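Local coordinates for protein KLLA0E08119p (Kluyveromyces lactis, PDB 3VA7) that probably carboxylates urea with ATP and bicarbonate by way of a biotin prosthetic group, this chain being the urea carboxylase part of a longer bifunctional enzyme, at residues K661-V667 with D777-P783. Numbering follows the deposited sequence.
Sequences KDWKIGV and DTIQFVP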
ATOM      1  N   LYS A 661     -18.033  30.796  -2.642  1.00 41.23           N
ATOM      2  CA  LYS A 661     -17.825  29.922  -1.466  1.00 41.12           C
ATOM      3  C   LYS A 661     -19.162  29.537  -0.855  1.00 41.06           C
ATOM      4  O   LYS A 661     -19.335  29.393   0.364  1.00 40.71           O
ATOM      5  CB  LYS A 661     -16.841  30.541  -0.441  1.00 40.41           C
ATOM      6  CG  LYS A 661     -15.405  30.702  -1.008  1.00 40.58           C
ATOM      7  CD  LYS A 661     -14.393  31.331  -0.019  1.00 45.16           C
ATOM      8  CE  LYS A 661     -13.870  30.301   1.059  1.00 47.33           C
ATOM      9  NZ  LYS A 661     -12.764  29.423   0.536  1.00 48.97           N
ATOM     10  N   ASP A 662     -20.138  29.355  -1.734  1.00 40.98           N
ATOM     11  CA  ASP A 662     -21.467  29.054  -1.239  1.00 40.44           C
ATOM     12  C   ASP A 662     -22.187  28.172  -2.245  1.00 39.16           C
ATOM     13  O   ASP A 662     -22.112  28.419  -3.461  1.00 38.98           O
ATOM     14  CB  ASP A 662     -22.223  30.338  -0.912  1.00 40.32           C
ATOM     15  CG  ASP A 662     -23.687  30.101  -0.713  1.00 42.57           C
ATOM     16  OD1 ASP A 662     -24.129  29.723   0.432  1.00 43.66           O
ATOM     17  OD2 ASP A 662     -24.387  30.267  -1.746  1.00 43.45           O
ATOM     18  N   TRP A 663     -22.865  27.136  -1.740  1.00 37.41           N
ATOM     19  CA  TRP A 663     -23.282  26.053  -2.622  1.00 35.97           C
ATOM     20  C   TRP A 663     -24.572  25.462  -2.194  1.00 36.04           C
ATOM     21  O   TRP A 663     -24.828  25.364  -0.985  1.00 35.78           O
ATOM     22  CB  TRP A 663     -22.304  24.907  -2.490  1.00 36.19           C
ATOM     23  CG  TRP A 663     -20.884  25.127  -2.784  1.00 30.64           C
ATOM     24  CD1 TRP A 663     -19.933  25.650  -1.947  1.00 28.24           C
ATOM     25  CD2 TRP A 663     -20.217  24.730  -3.986  1.00 27.56           C
ATOM     26  NE1 TRP A 663     -18.684  25.636  -2.598  1.00 32.66           N
ATOM     27  CE2 TRP A 663     -18.841  25.066  -3.839  1.00 28.55           C
ATOM     28  CE3 TRP A 663     -20.640  24.100  -5.160  1.00 26.45           C
ATOM     29  CZ2 TRP A 663     -17.900  24.777  -4.813  1.00 28.35           C
ATOM     30  CZ3 TRP A 663     -19.696  23.833  -6.161  1.00 26.44           C
ATOM     31  CH2 TRP A 663     -18.341  24.164  -5.980  1.00 25.34           C
ATOM     32  N   LYS A 664     -25.379  25.026  -3.170  1.00 36.27           N
ATOM     33  CA  LYS A 664     -26.595  24.242  -2.826  1.00 35.57           C
ATOM     34  C   LYS A 664     -26.286  22.844  -3.244  1.00 35.26           C
ATOM     35  O   LYS A 664     -25.770  22.624  -4.359  1.00 35.49           O
ATOM     36  CB  LYS A 664     -27.862  24.712  -3.543  1.00 35.85           C
ATOM     37  CG  LYS A 664     -28.284  26.173  -3.291  1.00 35.89           C
ATOM     38  CD  LYS A 664     -28.414  26.510  -1.845  1.00 38.36           C
ATOM     39  CE  LYS A 664     -28.363  28.024  -1.633  1.00 39.20           C
ATOM     40  NZ  LYS A 664     -28.698  28.393  -0.230  1.00 40.80           N
ATOM     41  N   ILE A 665     -26.567  21.897  -2.350  1.00 34.31           N
ATOM     42  CA  ILE A 665     -26.170  20.527  -2.576  1.00 33.82           C
ATOM     43  C   ILE A 665     -27.339  19.588  -2.422  1.00 34.50           C
ATOM     44  O   ILE A 665     -27.901  19.467  -1.322  1.00 35.75           O
ATOM     45  CB  ILE A 665     -24.962  20.172  -1.672  1.00 34.26           C
ATOM     46  CG1 ILE A 665     -23.788  21.105  -2.031  1.00 32.21           C
ATOM     47  CG2 ILE A 665     -24.569  18.682  -1.810  1.00 32.91           C
ATOM     48  CD1 ILE A 665     -22.461  20.643  -1.606  1.00 30.92           C
ATOM     49  N   GLY A 666     -27.721  18.930  -3.518  1.00 34.44           N
ATOM     50  CA  GLY A 666     -28.926  18.077  -3.529  1.00 34.30           C
ATOM     51  C   GLY A 666     -28.710  16.766  -2.799  1.00 35.16           C
ATOM     52  O   GLY A 666     -27.651  16.129  -2.948  1.00 36.42           O
ATOM     53  N   VAL A 667     -29.681  16.337  -2.008  1.00 34.20           N
ATOM     54  CA  VAL A 667     -29.553  15.091  -1.285  1.00 32.96           C
ATOM     55  C   VAL A 667     -30.890  14.369  -1.328  1.00 34.38           C
ATOM     56  O   VAL A 667     -31.918  15.005  -1.529  1.00 34.72           O
ATOM     57  CB  VAL A 667     -29.250  15.314   0.231  1.00 33.01           C
ATOM     58  CG1 VAL A 667     -27.943  16.109   0.476  1.00 29.88           C
ATOM     59  CG2 VAL A 667     -30.449  15.940   0.952  1.00 28.90           C
ATOM     60  N   ASP A 777     -16.242  27.278   3.188  1.00 33.23           N
ATOM     61  CA  ASP A 777     -17.365  27.337   2.241  1.00 32.74           C
ATOM     62  C   ASP A 777     -18.634  27.174   3.054  1.00 33.21           C
ATOM     63  O   ASP A 777     -18.594  26.599   4.135  1.00 32.76           O
ATOM     64  CB  ASP A 777     -17.313  26.259   1.154  1.00 32.35           C
ATOM     65  CG  ASP A 777     -16.259  26.521   0.078  1.00 34.50           C
ATOM     66  OD1 ASP A 777     -16.171  25.691  -0.867  1.00 38.88           O
ATOM     67  OD2 ASP A 777     -15.486  27.515   0.152  1.00 37.04           O
ATOM     68  N   THR A 778     -19.747  27.719   2.553  1.00 33.59           N
ATOM     69  CA  THR A 778     -21.066  27.454   3.120  1.00 34.75           C
ATOM     70  C   THR A 778     -21.862  26.542   2.179  1.00 34.49           C
ATOM     71  O   THR A 778     -21.731  26.613   0.956  1.00 34.95           O
ATOM     72  CB  THR A 778     -21.879  28.773   3.344  1.00 34.92           C
ATOM     73  OG1 THR A 778     -21.778  29.604   2.174  1.00 39.37           O
ATOM     74  CG2 THR A 778     -21.346  29.543   4.518  1.00 34.75           C
ATOM     75  N   ILE A 779     -22.716  25.703   2.730  1.00 34.63           N
ATOM     76  CA  ILE A 779     -23.522  24.838   1.889  1.00 34.85           C
ATOM     77  C   ILE A 779     -24.892  24.758   2.468  1.00 34.54           C
ATOM     78  O   ILE A 779     -25.071  25.021   3.671  1.00 35.41           O
ATOM     79  CB  ILE A 779     -22.914  23.387   1.733  1.00 35.20           C
ATOM     80  CG1 ILE A 779     -23.082  22.557   3.008  1.00 35.91           C
ATOM     81  CG2 ILE A 779     -21.423  23.431   1.354  1.00 34.86           C
ATOM     82  CD1 ILE A 779     -22.259  21.254   3.008  1.00 36.99           C
ATOM     83  N   GLN A 780     -25.856  24.382   1.632  1.00 34.20           N
ATOM     84  CA  GLN A 780     -27.227  24.099   2.072  1.00 33.98           C
ATOM     85  C   GLN A 780     -27.666  22.867   1.332  1.00 33.57           C
ATOM     86  O   GLN A 780     -27.482  22.739   0.100  1.00 32.95           O
ATOM     87  CB  GLN A 780     -28.178  25.237   1.715  1.00 34.49           C
ATOM     88  CG  GLN A 780     -29.558  25.076   2.322  1.00 38.30           C
ATOM     89  CD  GLN A 780     -30.525  26.205   1.934  1.00 44.62           C
ATOM     90  OE1 GLN A 780     -30.354  26.882   0.902  1.00 47.20           O
ATOM     91  NE2 GLN A 780     -31.550  26.402   2.757  1.00 43.47           N
ATOM     92  N   PHE A 781     -28.228  21.944   2.098  1.00 33.63           N
ATOM     93  CA  PHE A 781     -28.710  20.680   1.547  1.00 33.35           C
ATOM     94  C   PHE A 781     -30.125  20.818   1.061  1.00 33.39           C
ATOM     95  O   PHE A 781     -31.025  21.281   1.748  1.00 33.93           O
ATOM     96  CB  PHE A 781     -28.598  19.572   2.595  1.00 32.87           C
ATOM     97  CG  PHE A 781     -27.184  19.253   2.978  1.00 31.39           C
ATOM     98  CD1 PHE A 781     -26.276  18.789   2.010  1.00 26.60           C
ATOM     99  CD2 PHE A 781     -26.757  19.403   4.303  1.00 28.18           C
ATOM    100  CE1 PHE A 781     -24.975  18.500   2.344  1.00 25.62           C
ATOM    101  CE2 PHE A 781     -25.429  19.104   4.659  1.00 26.76           C
ATOM    102  CZ  PHE A 781     -24.526  18.665   3.687  1.00 23.91           C
ATOM    103  N   VAL A 782     -30.328  20.385  -0.141  1.00 33.90           N
ATOM    104  CA  VAL A 782     -31.558  20.670  -0.829  1.00 34.27           C
ATOM    105  C   VAL A 782     -32.208  19.289  -1.110  1.00 34.85           C
ATOM    106  O   VAL A 782     -31.568  18.395  -1.688  1.00 34.95           O
ATOM    107  CB  VAL A 782     -31.122  21.493  -2.061  1.00 34.54           C
ATOM    108  CG1 VAL A 782     -31.191  20.725  -3.298  1.00 32.06           C
ATOM    109  CG2 VAL A 782     -31.847  22.814  -2.117  1.00 35.94           C
ATOM    110  N   PRO A 783     -33.440  19.063  -0.616  1.00 34.93           N
ATOM    111  CA  PRO A 783     -34.079  17.744  -0.808  1.00 34.32           C
ATOM    112  C   PRO A 783     -34.449  17.456  -2.257  1.00 34.87           C
ATOM    113  O   PRO A 783     -34.846  18.341  -3.037  1.00 35.33           O
ATOM    114  CB  PRO A 783     -35.331  17.814   0.052  1.00 33.51           C
ATOM    115  CG  PRO A 783     -35.609  19.252   0.159  1.00 34.88           C
ATOM    116  CD  PRO A 783     -34.348  20.036   0.008  1.00 34.60           C
TER
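Trp663 and Asp777 meet where two parallel strands begin to pair, and they illustrate how a strand entrance can be fixed by polar side chains while apolar ones continue the same face. Trp663 NE1 donates to Asp777 OD1 (3.1 Å), approaching from above the carboxylate plane, with ring and carboxylate planes turned 36° apart. Asp777 OD2 lies 3.3 Å from Lys661 NZ in a salt bridge whose hydrogen bond is weak, and Thr774 binds that ammonium too. A phenylalanine in place of Trp663 would probably cost Asp777 OD1 its indole N-H, leaving that side of the carboxylate less firmly held.

Further along, Ile665 and Phe781 point the same way side by side, while Val667 CG1 comes obliquely to Phe781 CD1 (3.5 Å); Phe686 and Trp691 add rings around Phe781. On the reverse face, Lys664, bent at chi2 (-54°), brings NZ to Gln780 OE1; Gln780 NE2 is held by Phe687 O.

Backbone bonds such as Ile665 N to Gln780 O (2.7 Å) join strands 662-669 and 778-783, the mutually paired end strands of a seven-stranded carboxyltransferase-domain sheet. One face is thus apolar beyond the shared carboxylate; the other is polar, with Lys664 on Gln780 and Lys690-bound Asp662 beside Thr778.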